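Local coordinates for protein Bm4233, isoform b (Brugia malayi, PDB 6ANY) that probably binds and carries sterols as a secreted venom allergen-like protein of the CAP family, and is a vaccine candidate for lymphatic filariasis, at residues R42-L47 and I177-E182; G141-I146 and C164-A169; P183-S188 and C195-G200. One frame throughout, in Å; residues are numbered along the deposited sequence.

In the fold
Contact 2 lies deepest, about 7 Å from the centre of the chain to its own centre, where strands 145-153 and 159-167 run together in the four-stranded sheet of the CAP fold. Contacts 1 and 3 lie further out, at about 16 Å and 20 Å. Contacts 1 and 2 touch through Gly141, which bonds to Ile177 and Leu47, while contact 1 passes directly into contact 3 at Pro183. The chemistry changes accordingly: main-chain bonds and buried isoleucine and tyrosine in contact 2, a short strand pair with charged side chains and water in contact 1, and in contact 3 a disulfide holding a tail with little regular structure.

Contact 1 of 3, residues R42-L47 and I177-E182; sequences RGKNML and IYELGE
Lys44 N gives to Glu179 O (2.9 Å) in a short, weakly bonded antiparallel two-strand sheet, which ties the chain following helix 10-28 to the chain that leaves the main sheet of this CAP protein. Gly181 N gives to Arg42 O (3.2 Å) in a second straight main-chain bond, and between the two Gly43 and Leu180 form the non-hydrogen-bonded pair. Gly43 suits its place because, lacking a side chain, it can lay its CA against the ring edge of Tyr178, 3.7 Å from CE2. The methyl CE of Met46 approaches the same ring obliquely, 3.7 Å from CG.

Polar side chains line the more exposed side. Arg42 turns at chi3 (79°), swinging NE round to meet Glu182 OE2 at 3.0 Å. NH2 completes the salt bridge to OE1 with a weaker, more bent bond. The carboxylate lies at the guanidinium edge, but the two planes are 46° apart, and NE comes from above the carboxylate plane. Asn45 ND2 reaches Glu179 OE1 (3.1 Å), also from above the plane.

Further out, Asn191 N holds Asn45 OD1, fixing which way the amide is turned. Pro41 O receives the Tyr178 hydroxyl, and Leu27 of helix 10-28 packs against both Met46 and Tyr178. Where the strands part, a water accepts from Glu179 N and donates to Lys44 O, 2.8 Å away.

Contact 2 of 3, residues G141-I146 and C164-A169; sequences GKTHKI and CHYSPA
Ser167 and Lys145 are an antiparallel hydrogen-bonded pair, with Ser167 N giving to Lys145 O (3.0 Å). Ser167 O takes His144 N at 3.2 Å, from above the carbonyl plane, and Lys145 N at 2.9 Å in a weak, bent bond. Two residues facing one make a classic beta bulge at the start of strand 145-153.

One residue before the bulge, Thr143 OG1 donates to Pro168 O (2.8 Å), nearly along the C=O axis (171°). Gln137 NE2 also bonds this hydroxyl, so threonine can link the loop to helix 133-138.

The apolar contacts come from the next residue pair, non-hydrogen-bonded, on the opposite face from Lys145 and Ser167. Ile146 and Tyr166 lie side by side, and CD1 of Ile146 rests 3.6 Å from CE2 of the ring. With CG1 anti to the backbone N (chi1 -175°), the longer branch of Ile146 runs beside the tyrosine, whose OH is hydrogen-bonded to Asn82 ND2. CG2 of Thr143 packs on Tyr166 CB, beside the ring edge.

Pro168, after a cis peptide, sets its apolar CD 3.6 Å from His144 ND1, which is buried with no polar partner. The Cys-His-Tyr-Ser-Pro run matches the CAP2 signature of the CAP superfamily.

Contact 3 of 3, residues P183-S188 and C195-G200; sequences PCKTDS and CAKKSG. With SO4 (sulfate ion), chain D.
Cys184 and Cys195 form one of two disulfides in the cysteine-rich C-terminal tail, and this bond is the centre of the contact. The SG atoms are 2.1 Å apart with a torsion of 82° about the S-S bond, near the relaxed right angle. The two half-cystines reach each other differently: Cys184 SG sits between its backbone N and carbonyl carbon (chi1 70°), whereas Cys195 SG is anti to its N.

Polar bonds flank the sulfurs. Asp187 OD1 accepts from Cys195 N (2.8 Å) on the anti side, with the donor tilted out of the carboxylate plane, and also makes a salt bridge with Lys194, so one acidic oxygen holds both main chain and charge. Lys197, extended as far as CE, bends only at its last torsion and brings NZ onto an in-plane lone pair of Lys185 O, at 2.7 Å. A water donates to both Cys184 O and Lys197 O.

Where it meets Cys184, Gly200 has the positive phi (79°) that glycine adopts easily. Its bare CA lies near Cys184 O, and its own O takes a weak bond from Cys184 N (3.3 Å). Gly200 N closes the turn onto Ala196 O (2.7 Å).

A sulfate, probably from the crystallisation liquor, is bound by the main chain: Lys198 N gives to O4 (3.0 Å) and Lys197 N to O3, with Arg203 helping. Such short, disulfide-stapled loops recall the hinge that follows the CAP domain in cysteine-rich secretory proteins.

Contact 1 of 3, residues R42-L47 and I177-E182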
ATOM      1  N   ARG A  42      -3.098   7.278 -17.077  1.00 16.72           N
ATOM      2  CA  ARG A  42      -4.382   6.702 -16.699  1.00 17.97           C
ATOM      3  C   ARG A  42      -4.346   5.193 -16.755  1.00 15.98           C
ATOM      4  O   ARG A  42      -3.664   4.630 -17.598  1.00 16.71           O
ATOM      5  CB  ARG A  42      -5.541   7.261 -17.535  1.00 20.96           C
ATOM      6  CG  ARG A  42      -5.894   8.697 -17.155  1.00 21.81           C
ATOM      7  CD  ARG A  42      -6.863   9.369 -18.148  1.00 23.28           C
ATOM      8  NE  ARG A  42      -8.247   8.968 -17.950  1.00 24.13           N
ATOM      9  CZ  ARG A  42      -9.100   9.537 -17.104  1.00 24.81           C
ATOM     10  NH1 ARG A  42      -8.710  10.542 -16.345  1.00 27.42           N
ATOM     11  NH2 ARG A  42     -10.360   9.107 -17.028  1.00 23.34           N
ATOM     12  N   GLY A  43      -5.024   4.563 -15.793  1.00 15.01           N
ATOM     13  CA  GLY A  43      -5.006   3.143 -15.594  1.00 16.43           C
ATOM     14  C   GLY A  43      -6.354   2.456 -15.564  1.00 16.64           C
ATOM     15  O   GLY A  43      -7.374   3.109 -15.292  1.00 18.47           O
ATOM     16  N   LYS A  44      -6.347   1.156 -15.914  1.00 16.52           N
ATOM     17  CA  LYS A  44      -7.539   0.307 -15.873  1.00 16.37           C
ATOM     18  C   LYS A  44      -7.208  -0.927 -15.103  1.00 15.23           C
ATOM     19  O   LYS A  44      -6.014  -1.227 -14.813  1.00 16.10           O
ATOM     20  CB  LYS A  44      -8.049  -0.040 -17.265  1.00 18.67           C
ATOM     21  CG  LYS A  44      -7.167  -1.030 -18.019  1.00 21.60           C
ATOM     22  CD  LYS A  44      -7.693  -1.266 -19.410  1.00 23.83           C
ATOM     23  CE  LYS A  44      -7.332  -2.654 -19.872  1.00 30.82           C
ATOM     24  NZ  LYS A  44      -7.342  -2.671 -21.382  1.00 38.25           N
ATOM     25  N   ASN A  45      -8.248  -1.624 -14.705  1.00 14.17           N
ATOM     26  CA  ASN A  45      -8.124  -2.827 -13.873  1.00 14.16           C
ATOM     27  C   ASN A  45      -7.290  -2.655 -12.560  1.00 13.58           C
ATOM     28  O   ASN A  45      -6.644  -3.582 -12.108  1.00 13.16           O
ATOM     29  CB  ASN A  45      -7.616  -4.004 -14.690  1.00 15.57           C
ATOM     30  CG  ASN A  45      -8.647  -4.512 -15.675  1.00 17.73           C
ATOM     31  OD1 ASN A  45      -9.818  -4.536 -15.393  1.00 19.84           O
ATOM     32  ND2 ASN A  45      -8.187  -4.905 -16.838  1.00 18.50           N
ATOM     33  N   MET A  46      -7.316  -1.474 -11.958  1.00 14.63           N
ATOM     34  CA  MET A  46      -6.620  -1.265 -10.677  1.00 15.28           C
ATOM     35  C   MET A  46      -7.603  -1.768  -9.619  1.00 14.90           C
ATOM     36  O   MET A  46      -8.680  -1.224  -9.469  1.00 16.25           O
ATOM     37  CB  MET A  46      -6.272   0.204 -10.497  1.00 16.02           C
ATOM     38  CG  MET A  46      -5.813   0.629  -9.110  1.00 16.55           C
ATOM     39  SD  MET A  46      -4.074   0.192  -8.904  1.00 16.49           S
ATOM     40  CE  MET A  46      -3.291   1.481  -9.762  1.00 14.53           C
ATOM     41  N   LEU A  47      -7.221  -2.831  -8.906  1.00 14.47           N
ATOM     42  CA  LEU A  47      -8.114  -3.458  -7.920  1.00 14.02           C
ATOM     43  C   LEU A  47      -8.341  -2.610  -6.666  1.00 14.21           C
ATOM     44  O   LEU A  47      -7.415  -1.928  -6.178  1.00 15.27           O
ATOM     45  CB  LEU A  47      -7.599  -4.856  -7.530  1.00 13.71           C
ATOM     46  CG  LEU A  47      -7.528  -5.848  -8.699  1.00 14.41           C
ATOM     47  CD1 LEU A  47      -6.927  -7.185  -8.301  1.00 15.07           C
ATOM     48  CD2 LEU A  47      -8.910  -6.015  -9.390  1.00 14.48           C
ATOM     49  N   ILE A 177       3.281  -2.048 -13.427  1.00 16.04           N
ATOM     50  CA  ILE A 177       2.805  -1.713 -12.088  1.00 17.76           C
ATOM     51  C   ILE A 177       1.262  -1.766 -12.077  1.00 17.72           C
ATOM     52  O   ILE A 177       0.629  -2.374 -11.193  1.00 14.63           O
ATOM     53  CB  ILE A 177       3.304  -0.324 -11.682  1.00 17.74           C
ATOM     54  CG1 ILE A 177       4.852  -0.348 -11.621  1.00 16.83           C
ATOM     55  CG2 ILE A 177       2.672   0.107 -10.330  1.00 17.78           C
ATOM     56  CD1 ILE A 177       5.469   0.997 -11.801  1.00 16.53           C
ATOM     57  N   TYR A 178       0.685  -1.147 -13.101  1.00 17.93           N
ATOM     58  CA  TYR A 178      -0.730  -1.266 -13.382  1.00 18.23           C
ATOM     59  C   TYR A 178      -0.989  -1.148 -14.881  1.00 17.95           C
ATOM     60  O   TYR A 178      -0.158  -0.671 -15.590  1.00 18.11           O
ATOM     61  CB  TYR A 178      -1.549  -0.221 -12.605  1.00 17.26           C
ATOM     62  CG  TYR A 178      -1.232   1.236 -12.876  1.00 16.57           C
ATOM     63  CD1 TYR A 178      -0.247   1.887 -12.153  1.00 16.94           C
ATOM     64  CD2 TYR A 178      -1.976   1.987 -13.803  1.00 17.56           C
ATOM     65  CE1 TYR A 178       0.050   3.212 -12.364  1.00 17.29           C
ATOM     66  CE2 TYR A 178      -1.683   3.340 -14.054  1.00 17.79           C
ATOM     67  CZ  TYR A 178      -0.649   3.959 -13.337  1.00 19.55           C
ATOM     68  OH  TYR A 178      -0.330   5.307 -13.536  1.00 17.09           O
ATOM     69  N   GLU A 179      -2.131  -1.627 -15.351  1.00 19.56           N
ATOM     70  CA  GLU A 179      -2.445  -1.634 -16.808  1.00 20.61           C
ATOM     71  C   GLU A 179      -2.838  -0.224 -17.277  1.00 17.46           C
ATOM     72  O   GLU A 179      -3.608   0.458 -16.615  1.00 17.95           O
ATOM     73  CB  GLU A 179      -3.577  -2.600 -17.181  1.00 21.11           C
ATOM     74  CG  GLU A 179      -3.348  -4.020 -16.777  1.00 25.37           C
ATOM     75  CD  GLU A 179      -4.579  -4.900 -17.062  1.00 29.03           C
ATOM     76  OE1 GLU A 179      -5.365  -4.490 -18.000  1.00 27.62           O
ATOM     77  OE2 GLU A 179      -4.717  -5.959 -16.338  1.00 23.60           O
ATOM     78  N   LEU A 180      -2.289   0.184 -18.419  1.00 16.34           N
ATOM     79  CA  LEU A 180      -2.657   1.434 -19.090  1.00 16.64           C
ATOM     80  C   LEU A 180      -4.037   1.350 -19.709  1.00 16.13           C
ATOM     81  O   LEU A 180      -4.342   0.428 -20.446  1.00 13.73           O
ATOM     82  CB  LEU A 180      -1.674   1.785 -20.176  1.00 18.48           C
ATOM     83  CG  LEU A 180      -0.213   2.011 -19.696  1.00 20.86           C
ATOM     84  CD1 LEU A 180       0.626   2.443 -20.860  1.00 23.70           C
ATOM     85  CD2 LEU A 180      -0.158   3.097 -18.652  1.00 20.77           C
ATOM     86  N   GLY A 181      -4.905   2.271 -19.321  1.00 15.84           N
ATOM     87  CA  GLY A 181      -6.260   2.280 -19.833  1.00 15.18           C
ATOM     88  C   GLY A 181      -7.078   3.337 -19.162  1.00 17.57           C
ATOM     89  O   GLY A 181      -6.567   4.274 -18.538  1.00 16.31           O
ATOM     90  N   GLU A 182      -8.375   3.162 -19.226  1.00 19.55           N
ATOM     91  CA  GLU A 182      -9.326   4.061 -18.551  1.00 20.41           C
ATOM     92  C   GLU A 182      -9.902   3.415 -17.259  1.00 20.12           C
ATOM     93  O   GLU A 182     -10.211   2.205 -17.222  1.00 18.22           O
ATOM     94  CB  GLU A 182     -10.424   4.373 -19.578  1.00 24.31           C
ATOM     95  CG  GLU A 182     -11.267   5.562 -19.246  1.00 31.28           C
ATOM     96  CD  GLU A 182     -10.611   6.923 -19.530  1.00 29.90           C
ATOM     97  OE1 GLU A 182     -11.384   7.914 -19.419  1.00 30.16           O
ATOM     98  OE2 GLU A 182      -9.390   6.993 -19.851  1.00 26.43           O
TER
HETATM   99  O   HOH W   1      -4.130  -2.630 -13.261  1.00 11.74           O

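Contact 2 of 3, residues G141-I146 and C164-A169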
ATOM      1  N   GLY A 141      -1.546  -2.812  -9.370  1.00 16.00           N
ATOM      2  CA  GLY A 141      -2.911  -3.112  -9.824  1.00 16.02           C
ATOM      3  C   GLY A 141      -3.425  -4.461  -9.474  1.00 15.15           C
ATOM      4  O   GLY A 141      -4.559  -4.605  -9.045  1.00 14.82           O
ATOM      5  N   LYS A 142      -2.577  -5.455  -9.612  1.00 15.96           N
ATOM      6  CA  LYS A 142      -2.960  -6.805  -9.207  1.00 17.68           C
ATOM      7  C   LYS A 142      -3.157  -7.090  -7.681  1.00 15.86           C
ATOM      8  O   LYS A 142      -3.872  -8.047  -7.339  1.00 16.48           O
ATOM      9  CB  LYS A 142      -2.045  -7.856  -9.825  1.00 18.57           C
ATOM     10  CG  LYS A 142      -2.300  -8.083 -11.316  1.00 20.47           C
ATOM     11  CD  LYS A 142      -1.150  -8.965 -11.870  1.00 24.32           C
ATOM     12  CE  LYS A 142      -0.976  -8.847 -13.401  1.00 26.79           C
ATOM     13  NZ  LYS A 142      -1.919  -9.835 -13.984  1.00 28.93           N
ATOM     14  N   THR A 143      -2.559  -6.301  -6.805  1.00 13.75           N
ATOM     15  CA  THR A 143      -2.714  -6.496  -5.363  1.00 13.05           C
ATOM     16  C   THR A 143      -4.144  -6.108  -5.001  1.00 14.02           C
ATOM     17  O   THR A 143      -4.627  -5.107  -5.511  1.00 14.96           O
ATOM     18  CB  THR A 143      -1.710  -5.604  -4.587  1.00 12.77           C
ATOM     19  OG1 THR A 143      -0.364  -6.005  -4.924  1.00 12.84           O
ATOM     20  CG2 THR A 143      -1.928  -5.719  -3.103  1.00 11.63           C
ATOM     21  N   HIS A 144      -4.809  -6.897  -4.160  1.00 13.70           N
ATOM     22  CA  HIS A 144      -6.163  -6.578  -3.708  1.00 16.51           C
ATOM     23  C   HIS A 144      -6.424  -6.787  -2.242  1.00 16.83           C
ATOM     24  O   HIS A 144      -7.524  -6.514  -1.791  1.00 18.71           O
ATOM     25  CB  HIS A 144      -7.256  -7.299  -4.545  1.00 16.52           C
ATOM     26  CG  HIS A 144      -7.280  -8.784  -4.426  1.00 16.71           C
ATOM     27  ND1 HIS A 144      -6.449  -9.616  -5.168  1.00 17.86           N
ATOM     28  CD2 HIS A 144      -8.144  -9.600  -3.768  1.00 17.23           C
ATOM     29  CE1 HIS A 144      -6.782 -10.876  -4.927  1.00 17.19           C
ATOM     30  NE2 HIS A 144      -7.803 -10.890  -4.085  1.00 17.61           N
ATOM     31  N   LYS A 145      -5.406  -7.186  -1.492  1.00 17.32           N
ATOM     32  CA  LYS A 145      -5.534  -7.463  -0.058  1.00 17.85           C
ATOM     33  C   LYS A 145      -4.478  -6.722   0.729  1.00 15.81           C
ATOM     34  O   LYS A 145      -3.326  -6.682   0.340  1.00 15.78           O
ATOM     35  CB  LYS A 145      -5.389  -8.966   0.224  1.00 21.23           C
ATOM     36  CG  LYS A 145      -6.446  -9.781  -0.503  1.00 25.04           C
ATOM     37  CD  LYS A 145      -6.517 -11.229  -0.072  1.00 25.31           C
ATOM     38  CE  LYS A 145      -5.656 -12.122  -0.968  1.00 30.85           C
ATOM     39  NZ  LYS A 145      -5.880 -13.600  -0.686  1.00 32.44           N
ATOM     40  N   ILE A 146      -4.853  -6.161   1.854  1.00 14.91           N
ATOM     41  CA  ILE A 146      -3.898  -5.394   2.674  1.00 14.44           C
ATOM     42  C   ILE A 146      -4.204  -5.674   4.130  1.00 14.75           C
ATOM     43  O   ILE A 146      -5.344  -5.785   4.494  1.00 15.48           O
ATOM     44  CB  ILE A 146      -3.928  -3.897   2.366  1.00 13.07           C
ATOM     45  CG1 ILE A 146      -2.820  -3.202   3.165  1.00 14.97           C
ATOM     46  CG2 ILE A 146      -5.302  -3.273   2.665  1.00 13.51           C
ATOM     47  CD1 ILE A 146      -2.627  -1.747   2.789  1.00 14.37           C
ATOM     48  N   CYS A 164       2.862  -3.134   6.923  1.00 12.97           N
ATOM     49  CA  CYS A 164       1.735  -3.499   6.066  1.00 13.47           C
ATOM     50  C   CYS A 164       2.166  -4.643   5.177  1.00 13.45           C
ATOM     51  O   CYS A 164       3.278  -4.604   4.604  1.00 13.47           O
ATOM     52  CB  CYS A 164       1.216  -2.307   5.277  1.00 14.02           C
ATOM     53  SG  CYS A 164       0.231  -1.098   6.162  1.00 16.24           S
ATOM     54  N   HIS A 165       1.291  -5.640   5.088  1.00 13.69           N
ATOM     55  CA  HIS A 165       1.386  -6.789   4.173  1.00 14.04           C
ATOM     56  C   HIS A 165       0.349  -6.757   3.062  1.00 13.73           C
ATOM     57  O   HIS A 165      -0.812  -6.403   3.277  1.00 12.45           O
ATOM     58  CB  HIS A 165       1.240  -8.085   4.941  1.00 13.95           C
ATOM     59  CG  HIS A 165       2.456  -8.435   5.734  1.00 14.61           C
ATOM     60  ND1 HIS A 165       2.510  -9.517   6.579  1.00 14.21           N
ATOM     61  CD2 HIS A 165       3.678  -7.862   5.779  1.00 13.62           C
ATOM     62  CE1 HIS A 165       3.713  -9.608   7.100  1.00 12.92           C
ATOM     63  NE2 HIS A 165       4.448  -8.628   6.612  1.00 13.39           N
ATOM     64  N   TYR A 166       0.778  -7.149   1.869  1.00 14.55           N
ATOM     65  CA  TYR A 166      -0.051  -7.027   0.653  1.00 14.32           C
ATOM     66  C   TYR A 166      -0.103  -8.331  -0.067  1.00 16.21           C
ATOM     67  O   TYR A 166       0.909  -9.018  -0.166  1.00 17.77           O
ATOM     68  CB  TYR A 166       0.524  -5.984  -0.295  1.00 14.69           C
ATOM     69  CG  TYR A 166       0.842  -4.628   0.352  1.00 14.78           C
ATOM     70  CD1 TYR A 166       1.932  -4.470   1.175  1.00 13.84           C
ATOM     71  CD2 TYR A 166       0.030  -3.528   0.128  1.00 14.20           C
ATOM     72  CE1 TYR A 166       2.212  -3.242   1.761  1.00 13.31           C
ATOM     73  CE2 TYR A 166       0.277  -2.339   0.709  1.00 13.60           C
ATOM     74  CZ  TYR A 166       1.370  -2.180   1.520  1.00 13.43           C
ATOM     75  OH  TYR A 166       1.543  -0.914   2.027  1.00 11.41           O
ATOM     76  N   SER A 167      -1.269  -8.682  -0.599  1.00 17.68           N
ATOM     77  CA  SER A 167      -1.421  -9.920  -1.357  1.00 18.03           C
ATOM     78  C   SER A 167      -2.432  -9.760  -2.487  1.00 17.06           C
ATOM     79  O   SER A 167      -3.514  -9.207  -2.286  1.00 13.78           O
ATOM     80  CB  SER A 167      -1.840 -11.066  -0.433  1.00 20.27           C
ATOM     81  OG  SER A 167      -2.071 -12.255  -1.168  1.00 23.37           O
ATOM     82  N   PRO A 168      -2.080 -10.242  -3.676  1.00 18.96           N
ATOM     83  CA  PRO A 168      -0.792 -10.895  -3.905  1.00 17.92           C
ATOM     84  C   PRO A 168       0.331  -9.873  -3.915  1.00 17.37           C
ATOM     85  O   PRO A 168       0.094  -8.677  -4.092  1.00 18.68           O
ATOM     86  CB  PRO A 168      -0.958 -11.509  -5.296  1.00 20.00           C
ATOM     87  CG  PRO A 168      -1.944 -10.624  -5.975  1.00 20.00           C
ATOM     88  CD  PRO A 168      -2.895 -10.176  -4.902  1.00 20.00           C
ATOM     89  N   ALA A 169       1.548 -10.357  -3.723  1.00 16.82           N
ATOM     90  CA  ALA A 169       2.712  -9.521  -3.679  1.00 17.89           C
ATOM     91  C   ALA A 169       2.940  -8.835  -4.988  1.00 18.91           C
ATOM     92  O   ALA A 169       2.748  -9.395  -5.991  1.00 18.16           O
ATOM     93  CB  ALA A 169       3.927 -10.283  -3.239  1.00 18.00           C
TER

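Contact 3 of 3, residues P183-S188 and C195-G200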
ATOM      1  N   PRO A 183     -10.082   4.209 -16.195  1.00 19.45           N
ATOM      2  CA  PRO A 183     -10.781   3.696 -15.030  1.00 20.40           C
ATOM      3  C   PRO A 183     -12.180   3.153 -15.383  1.00 20.89           C
ATOM      4  O   PRO A 183     -12.855   3.693 -16.241  1.00 21.49           O
ATOM      5  CB  PRO A 183     -10.846   4.912 -14.111  1.00 20.65           C
ATOM      6  CG  PRO A 183      -9.670   5.738 -14.527  1.00 19.78           C
ATOM      7  CD  PRO A 183      -9.720   5.623 -15.996  1.00 21.36           C
ATOM      8  N   CYS A 184     -12.600   2.090 -14.709  1.00 20.25           N
ATOM      9  CA  CYS A 184     -13.871   1.464 -15.008  1.00 19.84           C
ATOM     10  C   CYS A 184     -15.081   2.424 -14.699  1.00 19.88           C
ATOM     11  O   CYS A 184     -15.105   3.185 -13.680  1.00 17.36           O
ATOM     12  CB  CYS A 184     -14.005   0.160 -14.222  1.00 20.39           C
ATOM     13  SG  CYS A 184     -14.220   0.357 -12.427  1.00 21.39           S
ATOM     14  N   LYS A 185     -16.029   2.408 -15.619  1.00 19.07           N
ATOM     15  CA  LYS A 185     -17.271   3.130 -15.520  1.00 22.31           C
ATOM     16  C   LYS A 185     -18.452   2.198 -15.283  1.00 21.40           C
ATOM     17  O   LYS A 185     -19.473   2.637 -14.767  1.00 18.25           O
ATOM     18  CB  LYS A 185     -17.504   3.943 -16.777  1.00 24.68           C
ATOM     19  CG  LYS A 185     -16.703   5.241 -16.783  1.00 28.73           C
ATOM     20  CD  LYS A 185     -16.133   5.548 -18.165  1.00 36.45           C
ATOM     21  CE  LYS A 185     -17.129   6.132 -19.105  1.00 41.47           C
ATOM     22  NZ  LYS A 185     -16.867   7.583 -19.269  1.00 48.99           N
ATOM     23  N   THR A 186     -18.298   0.938 -15.690  1.00 18.13           N
ATOM     24  CA  THR A 186     -19.330  -0.019 -15.531  1.00 17.71           C
ATOM     25  C   THR A 186     -18.715  -1.400 -15.267  1.00 17.67           C
ATOM     26  O   THR A 186     -17.556  -1.622 -15.554  1.00 16.24           O
ATOM     27  CB  THR A 186     -20.242  -0.048 -16.799  1.00 17.49           C
ATOM     28  OG1 THR A 186     -21.273  -0.962 -16.514  1.00 16.73           O
ATOM     29  CG2 THR A 186     -19.535  -0.545 -18.034  1.00 17.54           C
ATOM     30  N   ASP A 187     -19.504  -2.352 -14.773  1.00 17.27           N
ATOM     31  CA  ASP A 187     -18.920  -3.662 -14.409  1.00 16.09           C
ATOM     32  C   ASP A 187     -18.164  -4.383 -15.487  1.00 16.85           C
ATOM     33  O   ASP A 187     -17.133  -5.060 -15.208  1.00 17.17           O
ATOM     34  CB  ASP A 187     -19.987  -4.604 -13.815  1.00 17.09           C
ATOM     35  CG  ASP A 187     -20.573  -4.089 -12.461  1.00 16.86           C
ATOM     36  OD1 ASP A 187     -19.891  -3.320 -11.750  1.00 18.32           O
ATOM     37  OD2 ASP A 187     -21.691  -4.478 -12.082  1.00 17.05           O
ATOM     38  N   SER A 188     -18.677  -4.302 -16.707  1.00 16.06           N
ATOM     39  CA  SER A 188     -18.146  -5.034 -17.840  1.00 16.01           C
ATOM     40  C   SER A 188     -16.762  -4.536 -18.253  1.00 17.87           C
ATOM     41  O   SER A 188     -16.028  -5.263 -18.904  1.00 18.38           O
ATOM     42  CB  SER A 188     -19.118  -4.969 -19.046  1.00 16.02           C
ATOM     43  OG  SER A 188     -19.273  -3.645 -19.484  1.00 16.78           O
ATOM     44  N   CYS A 195     -17.268  -3.253 -10.863  1.00 18.45           N
ATOM     45  CA  CYS A 195     -16.599  -1.951 -10.872  1.00 18.49           C
ATOM     46  C   CYS A 195     -17.149  -1.123  -9.740  1.00 18.61           C
ATOM     47  O   CYS A 195     -18.371  -1.075  -9.532  1.00 17.58           O
ATOM     48  CB  CYS A 195     -16.820  -1.222 -12.224  1.00 19.26           C
ATOM     49  SG  CYS A 195     -16.305   0.517 -12.200  1.00 21.66           S
ATOM     50  N   ALA A 196     -16.241  -0.468  -9.010  1.00 18.78           N
ATOM     51  CA  ALA A 196     -16.602   0.515  -8.038  1.00 18.47           C
ATOM     52  C   ALA A 196     -16.616   1.822  -8.773  1.00 18.65           C
ATOM     53  O   ALA A 196     -15.553   2.383  -9.053  1.00 19.26           O
ATOM     54  CB  ALA A 196     -15.576   0.545  -6.947  1.00 21.73           C
ATOM     55  N   LYS A 197     -17.801   2.282  -9.138  1.00 20.62           N
ATOM     56  CA  LYS A 197     -17.979   3.390 -10.080  1.00 22.41           C
ATOM     57  C   LYS A 197     -17.500   4.747  -9.472  1.00 22.66           C
ATOM     58  O   LYS A 197     -16.943   5.545 -10.195  1.00 18.90           O
ATOM     59  CB  LYS A 197     -19.431   3.458 -10.550  1.00 26.25           C
ATOM     60  CG  LYS A 197     -19.753   4.528 -11.601  1.00 29.74           C
ATOM     61  CD  LYS A 197     -21.175   4.333 -12.181  1.00 31.94           C
ATOM     62  CE  LYS A 197     -21.483   5.275 -13.351  1.00 36.04           C
ATOM     63  NZ  LYS A 197     -20.478   5.099 -14.444  1.00 41.51           N
ATOM     64  N   LYS A 198     -17.732   4.976  -8.183  1.00 21.08           N
ATOM     65  CA  LYS A 198     -17.257   6.179  -7.537  1.00 26.32           C
ATOM     66  C   LYS A 198     -15.760   6.339  -7.646  1.00 22.94           C
ATOM     67  O   LYS A 198     -15.304   7.422  -7.937  1.00 20.70           O
ATOM     68  CB  LYS A 198     -17.632   6.258  -6.044  1.00 34.03           C
ATOM     69  CG  LYS A 198     -19.004   6.869  -5.775  1.00 42.84           C
ATOM     70  CD  LYS A 198     -19.320   6.840  -4.281  1.00 49.15           C
ATOM     71  CE  LYS A 198     -19.614   5.420  -3.776  1.00 53.76           C
ATOM     72  NZ  LYS A 198     -21.075   5.181  -3.588  1.00 55.93           N
ATOM     73  N   SER A 199     -15.016   5.255  -7.473  1.00 19.85           N
ATOM     74  CA  SER A 199     -13.571   5.351  -7.496  1.00 18.74           C
ATOM     75  C   SER A 199     -12.979   5.013  -8.852  1.00 17.07           C
ATOM     76  O   SER A 199     -11.847   5.371  -9.127  1.00 17.22           O
ATOM     77  CB  SER A 199     -12.986   4.473  -6.385  1.00 17.22           C
ATOM     78  OG  SER A 199     -13.271   3.128  -6.587  1.00 17.13           O
ATOM     79  N   GLY A 200     -13.693   4.250  -9.686  1.00 16.49           N
ATOM     80  CA  GLY A 200     -13.140   3.775 -10.955  1.00 14.16           C
ATOM     81  C   GLY A 200     -12.223   2.574 -10.733  1.00 14.63           C
ATOM     82  O   GLY A 200     -11.468   2.180 -11.609  1.00 14.37           O
TER
HETATM   83  S   SO4 D 307     -20.035   1.975  -6.341  1.00 35.19           S
HETATM   84  O1  SO4 D 307     -21.093   1.947  -5.314  1.00 38.85           O
HETATM   85  O2  SO4 D 307     -18.809   1.557  -5.659  1.00 35.15           O
HETATM   86  O3  SO4 D 307     -20.238   1.080  -7.511  1.00 32.26           O
HETATM   87  O4  SO4 D 307     -19.868   3.393  -6.703  1.00 39.49           O
HETATM   88  O   HOH W   2     -15.960   5.464 -12.734  1.00 16.73           O